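Local coordinates for protein H subunit of photosynthetic reaction center complex (Rhodopseudomonas palustris, PDB 6Z5S) that serves as the H subunit of the bacterial photosynthetic reaction centre, joining one membrane helix to a soluble part that probably covers the cytoplasmic side of the complex, at residues 22-25 against 26-30; 50-54 against 55-59. One frame throughout, in Å; residues are numbered along the deposited sequence.

Contact 1 (22-25 against 26-30); sequences AGLL and FYLRR
Leu24 meets Tyr27 and Leu28 on one flank of helix 9-31, three and four residues further on. The apolar contacts are loose. One methyl of the leucine, CD1, lies 4.2 Å from ring atom CD2 of Tyr27. The branch point CG of Leu24 lies 4.3 Å from CD1 of Leu28. Leu24 CG stands opposite the backbone N about the first torsion (chi1 -176°), while Leu28 turns its CG to the side beside its own N (chi1 -83°). These different settings bring the two leucines together although the CB of Leu24 leaves pointing away.

The polar contacts are backbone bonds. Phe26 N donates to Ala22 O at 3.0 Å. Tyr27 N reaches Gly23 O at 2.9 Å, Leu28 N reaches Leu24 O at 2.9 Å, and Arg29 N reaches Leu25 O at 2.9 Å. The last is close to straight, with an N-H...O angle of 167°.

The carbonyls also meet carbon. Leu24 O sits at the edge of the Tyr27 ring, near its plane, and Leu28 lays CB and CG against the same oxygen. The CB of Arg29 rests by Leu25 O.

The faces of the helix differ in their surroundings. Leu24, Tyr27 and Leu28 pack on another protein chain, while Leu25 touches a bound phospholipid. Cardiolipin touches Gly23 and Tyr27; a different cardiolipin is the main polar partner of Arg29.

Four successive i to i+4 bonds mark a regular alpha-helix. Apolar flanks followed by two arginines fit the end of a membrane-spanning helix, consistent with the predicted transmembrane span.

Contact 2 (50-54 against 55-59); sequences AKIGV and PAPPD
Ile52 O and Pro55 O, one from each segment, both accept a hydrogen bond from Lys33 NZ, so one ammonium group ties the two segments together.

Across the bend the contact is apolar. The CB of Ile52 lies 3.5 Å from Pro57 CD, and its CG2 methyl follows at 3.9 Å from the same ring carbon. The two side chains meet at a slant. The other branch of Ile52 goes to Ala56: CG1 stands between the backbone N and the carbonyl carbon (chi1 49°), and the chain then runs straight out, leaving CD1 3.8 Å from Ala56 CB. The isoleucine thus grips two successive residues.

The bend is tight. Gly53 CA and Ala56 CA are 5.6 Å apart, as in a beta turn, and the angles of Val54 and Pro55 come nearest to type VIII. Gly53 enters it with phi at 112°, a setting that suits glycine. The CG1 methyl of Val54 lies beside CD of the next residue, Pro55.

Cardiolipin takes backbone N-H groups at the start of the bend. Ile52 N and Gly53 N both donate to one of its phosphate oxygens, and Lys51 NZ makes salt bridges to two cardiolipins.

Carbonyls for a lysine and amide hydrogens for a lipid phosphate imply a bend held by polar bonds at its backbone and apolar packing between its side chains.

Contact 1 precedes contact 2 along the chain, and their centres lie 13 Å apart. The loop of contact 2 returns to the helix of contact 1. Pro55 makes the junction: its CG is 3.6 Å from Arg29 CG, and its CA is 3.8 Å from Phe26 CZ. Pro58 packs on Arg30. One cardiolipin pocket takes residues from both contacts: Ala22, Gly23, Phe26, Tyr27 and Arg30 from the helix, and Ile52, Val54 and Ala56 from the loop. Arg30 NH2 adds a salt bridge to cardiolipin. A second cardiolipin pocket joins Arg29 to Lys51, Ile52 and Gly53. Helix and loop therefore share lipid contacts as well as touching directly.

Contact 1 (22-25 against 26-30)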
loop_
_atom_site.group_PDB
_atom_site.type_symbol
_atom_site.label_atom_id
_atom_site.label_comp_id
_atom_site.label_asym_id
_atom_site.label_seq_id
_atom_site.Cartn_x
_atom_site.Cartn_y
_atom_site.Cartn_z
ATOM N N ALA D 22 17.706 -8.891 3.799
ATOM C CA ALA D 22 17.942 -9.703 4.984
ATOM C C ALA D 22 18.512 -8.858 6.111
ATOM O O ALA D 22 18.079 -8.971 7.265
ATOM C CB ALA D 22 18.875 -10.860 4.649
ATOM N N GLY D 23 19.474 -7.992 5.794
ATOM C CA GLY D 23 19.982 -7.076 6.800
ATOM C C GLY D 23 18.902 -6.175 7.365
ATOM O O GLY D 23 18.851 -5.928 8.570
ATOM N N LEU D 24 18.016 -5.685 6.503
ATOM C CA LEU D 24 16.956 -4.795 6.952
ATOM C C LEU D 24 15.942 -5.528 7.815
ATOM O O LEU D 24 15.445 -4.973 8.795
ATOM C CB LEU D 24 16.266 -4.152 5.753
ATOM C CG LEU D 24 15.196 -3.124 6.105
ATOM C CD1 LEU D 24 15.835 -1.811 6.471
ATOM C CD2 LEU D 24 14.241 -2.956 4.958
ATOM N N LEU D 25 15.600 -6.764 7.459
ATOM C CA LEU D 25 14.706 -7.546 8.300
ATOM C C LEU D 25 15.327 -7.794 9.661
ATOM O O LEU D 25 14.640 -7.732 10.684
ATOM C CB LEU D 25 14.360 -8.873 7.630
ATOM C CG LEU D 25 13.424 -8.805 6.431
ATOM C CD1 LEU D 25 13.167 -10.191 5.888
ATOM C CD2 LEU D 25 12.134 -8.131 6.821
ATOM N N PHE D 26 16.628 -8.079 9.697
ATOM C CA PHE D 26 17.297 -8.232 10.982
ATOM C C PHE D 26 17.214 -6.947 11.793
ATOM O O PHE D 26 16.904 -6.972 12.987
ATOM C CB PHE D 26 18.750 -8.642 10.775
ATOM C CG PHE D 26 19.433 -9.064 12.032
ATOM C CD1 PHE D 26 20.048 -8.136 12.845
ATOM C CD2 PHE D 26 19.449 -10.388 12.409
ATOM C CE1 PHE D 26 20.661 -8.522 14.005
ATOM C CE2 PHE D 26 20.072 -10.778 13.565
ATOM C CZ PHE D 26 20.677 -9.844 14.366
ATOM N N TYR D 27 17.476 -5.809 11.151
ATOM C CA TYR D 27 17.430 -4.530 11.850
ATOM C C TYR D 27 16.032 -4.226 12.375
ATOM O O TYR D 27 15.874 -3.724 13.494
ATOM C CB TYR D 27 17.907 -3.423 10.914
ATOM C CG TYR D 27 17.410 -2.053 11.281
ATOM C CD1 TYR D 27 18.053 -1.304 12.244
ATOM C CD2 TYR D 27 16.300 -1.507 10.661
ATOM C CE1 TYR D 27 17.608 -0.059 12.586
ATOM C CE2 TYR D 27 15.844 -0.264 11.000
ATOM C CZ TYR D 27 16.505 0.458 11.963
ATOM O OH TYR D 27 16.060 1.708 12.310
ATOM N N LEU D 28 15.003 -4.521 11.581
ATOM C CA LEU D 28 13.630 -4.243 11.990
ATOM C C LEU D 28 13.201 -5.151 13.126
ATOM O O LEU D 28 12.576 -4.701 14.092
ATOM C CB LEU D 28 12.690 -4.418 10.802
ATOM C CG LEU D 28 12.530 -3.257 9.831
ATOM C CD1 LEU D 28 11.775 -3.726 8.611
ATOM C CD2 LEU D 28 11.810 -2.116 10.497
ATOM N N ARG D 29 13.511 -6.439 13.017
ATOM C CA ARG D 29 13.178 -7.375 14.075
ATOM C C ARG D 29 13.949 -7.060 15.345
ATOM O O ARG D 29 13.490 -7.371 16.447
ATOM C CB ARG D 29 13.457 -8.789 13.584
ATOM C CG ARG D 29 12.910 -9.868 14.450
ATOM C CD ARG D 29 11.402 -9.915 14.445
ATOM N NE ARG D 29 10.958 -10.787 15.520
ATOM C CZ ARG D 29 10.605 -10.361 16.724
ATOM N NH1 ARG D 29 10.229 -11.226 17.652
ATOM N NH2 ARG D 29 10.615 -9.070 16.997
ATOM N N ARG D 30 15.111 -6.427 15.210
ATOM C CA ARG D 30 15.886 -5.969 16.352
ATOM C C ARG D 30 15.248 -4.752 17.008
ATOM O O ARG D 30 15.165 -4.676 18.235
ATOM C CB ARG D 30 17.302 -5.663 15.882
ATOM C CG ARG D 30 18.204 -4.981 16.847
ATOM C CD ARG D 30 19.502 -4.657 16.133
ATOM N NE ARG D 30 20.413 -3.880 16.959
ATOM C CZ ARG D 30 21.218 -4.412 17.866
ATOM N NH1 ARG D 30 22.019 -3.638 18.580
ATOM N NH2 ARG D 30 21.217 -5.719 18.063
#

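Contact 2 (50-54 against 55-59)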
loop_
_atom_site.group_PDB
_atom_site.type_symbol
_atom_site.label_atom_id
_atom_site.label_comp_id
_atom_site.label_asym_id
_atom_site.label_seq_id
_atom_site.Cartn_x
_atom_site.Cartn_y
_atom_site.Cartn_z
ATOM N N ALA D 50 19.216 -15.531 30.440
ATOM C CA ALA D 50 18.078 -14.841 29.859
ATOM C C ALA D 50 17.724 -15.411 28.490
ATOM O O ALA D 50 18.586 -15.870 27.739
ATOM C CB ALA D 50 18.373 -13.348 29.738
ATOM N N LYS D 51 16.435 -15.376 28.174
ATOM C CA LYS D 51 15.940 -15.708 26.847
ATOM C C LYS D 51 15.705 -14.411 26.090
ATOM O O LYS D 51 14.974 -13.539 26.565
ATOM C CB LYS D 51 14.646 -16.514 26.925
ATOM C CG LYS D 51 14.778 -17.823 27.640
ATOM C CD LYS D 51 13.609 -18.725 27.324
ATOM C CE LYS D 51 13.478 -18.931 25.839
ATOM N NZ LYS D 51 13.138 -20.337 25.512
ATOM N N ILE D 52 16.339 -14.271 24.932
ATOM C CA ILE D 52 16.224 -13.024 24.190
ATOM C C ILE D 52 15.754 -13.248 22.756
ATOM O O ILE D 52 14.903 -12.508 22.258
ATOM C CB ILE D 52 17.545 -12.242 24.243
ATOM C CG1 ILE D 52 18.727 -13.132 23.903
ATOM C CG2 ILE D 52 17.749 -11.674 25.626
ATOM C CD1 ILE D 52 20.027 -12.397 23.934
ATOM N N GLY D 53 16.304 -14.241 22.074
ATOM C CA GLY D 53 16.000 -14.478 20.678
ATOM C C GLY D 53 17.195 -14.202 19.786
ATOM O O GLY D 53 18.223 -13.680 20.211
ATOM N N VAL D 54 17.035 -14.574 18.510
ATOM C CA VAL D 54 18.185 -14.590 17.603
ATOM C C VAL D 54 18.609 -13.195 17.156
ATOM O O VAL D 54 19.821 -12.964 17.009
ATOM C CB VAL D 54 17.945 -15.570 16.440
ATOM C CG1 VAL D 54 16.656 -15.316 15.695
ATOM C CG2 VAL D 54 19.103 -15.503 15.470
ATOM N N PRO D 55 17.703 -12.223 16.927
ATOM C CA PRO D 55 18.166 -10.839 17.019
ATOM C C PRO D 55 18.090 -10.407 18.468
ATOM O O PRO D 55 16.995 -10.213 18.997
ATOM C CB PRO D 55 17.200 -10.077 16.111
ATOM C CG PRO D 55 15.966 -10.873 16.130
ATOM C CD PRO D 55 16.265 -12.263 16.618
ATOM N N ALA D 56 19.227 -10.283 19.132
ATOM C CA ALA D 56 19.198 -9.881 20.521
ATOM C C ALA D 56 18.650 -8.462 20.627
ATOM O O ALA D 56 18.839 -7.651 19.720
ATOM C CB ALA D 56 20.589 -9.957 21.134
ATOM N N PRO D 57 17.930 -8.154 21.698
ATOM C CA PRO D 57 17.463 -6.792 21.906
ATOM C C PRO D 57 18.624 -5.819 21.876
ATOM O O PRO D 57 19.727 -6.137 22.339
ATOM C CB PRO D 57 16.819 -6.851 23.294
ATOM C CG PRO D 57 16.366 -8.236 23.412
ATOM C CD PRO D 57 17.378 -9.076 22.701
ATOM N N PRO D 58 18.423 -4.635 21.318
ATOM C CA PRO D 58 19.495 -3.640 21.285
ATOM C C PRO D 58 19.704 -3.011 22.652
ATOM O O PRO D 58 18.984 -3.275 23.614
ATOM C CB PRO D 58 18.987 -2.622 20.270
ATOM C CG PRO D 58 17.520 -2.733 20.354
ATOM C CD PRO D 58 17.204 -4.157 20.653
ATOM N N ASP D 59 20.722 -2.161 22.722
ATOM C CA ASP D 59 20.984 -1.427 23.945
ATOM C C ASP D 59 19.827 -0.477 24.235
ATOM O O ASP D 59 19.138 -0.032 23.315
ATOM C CB ASP D 59 22.281 -0.636 23.833
ATOM C CG ASP D 59 23.405 -1.453 23.277
ATOM O OD1 ASP D 59 23.812 -1.191 22.130
ATOM O OD2 ASP D 59 23.883 -2.363 23.983
#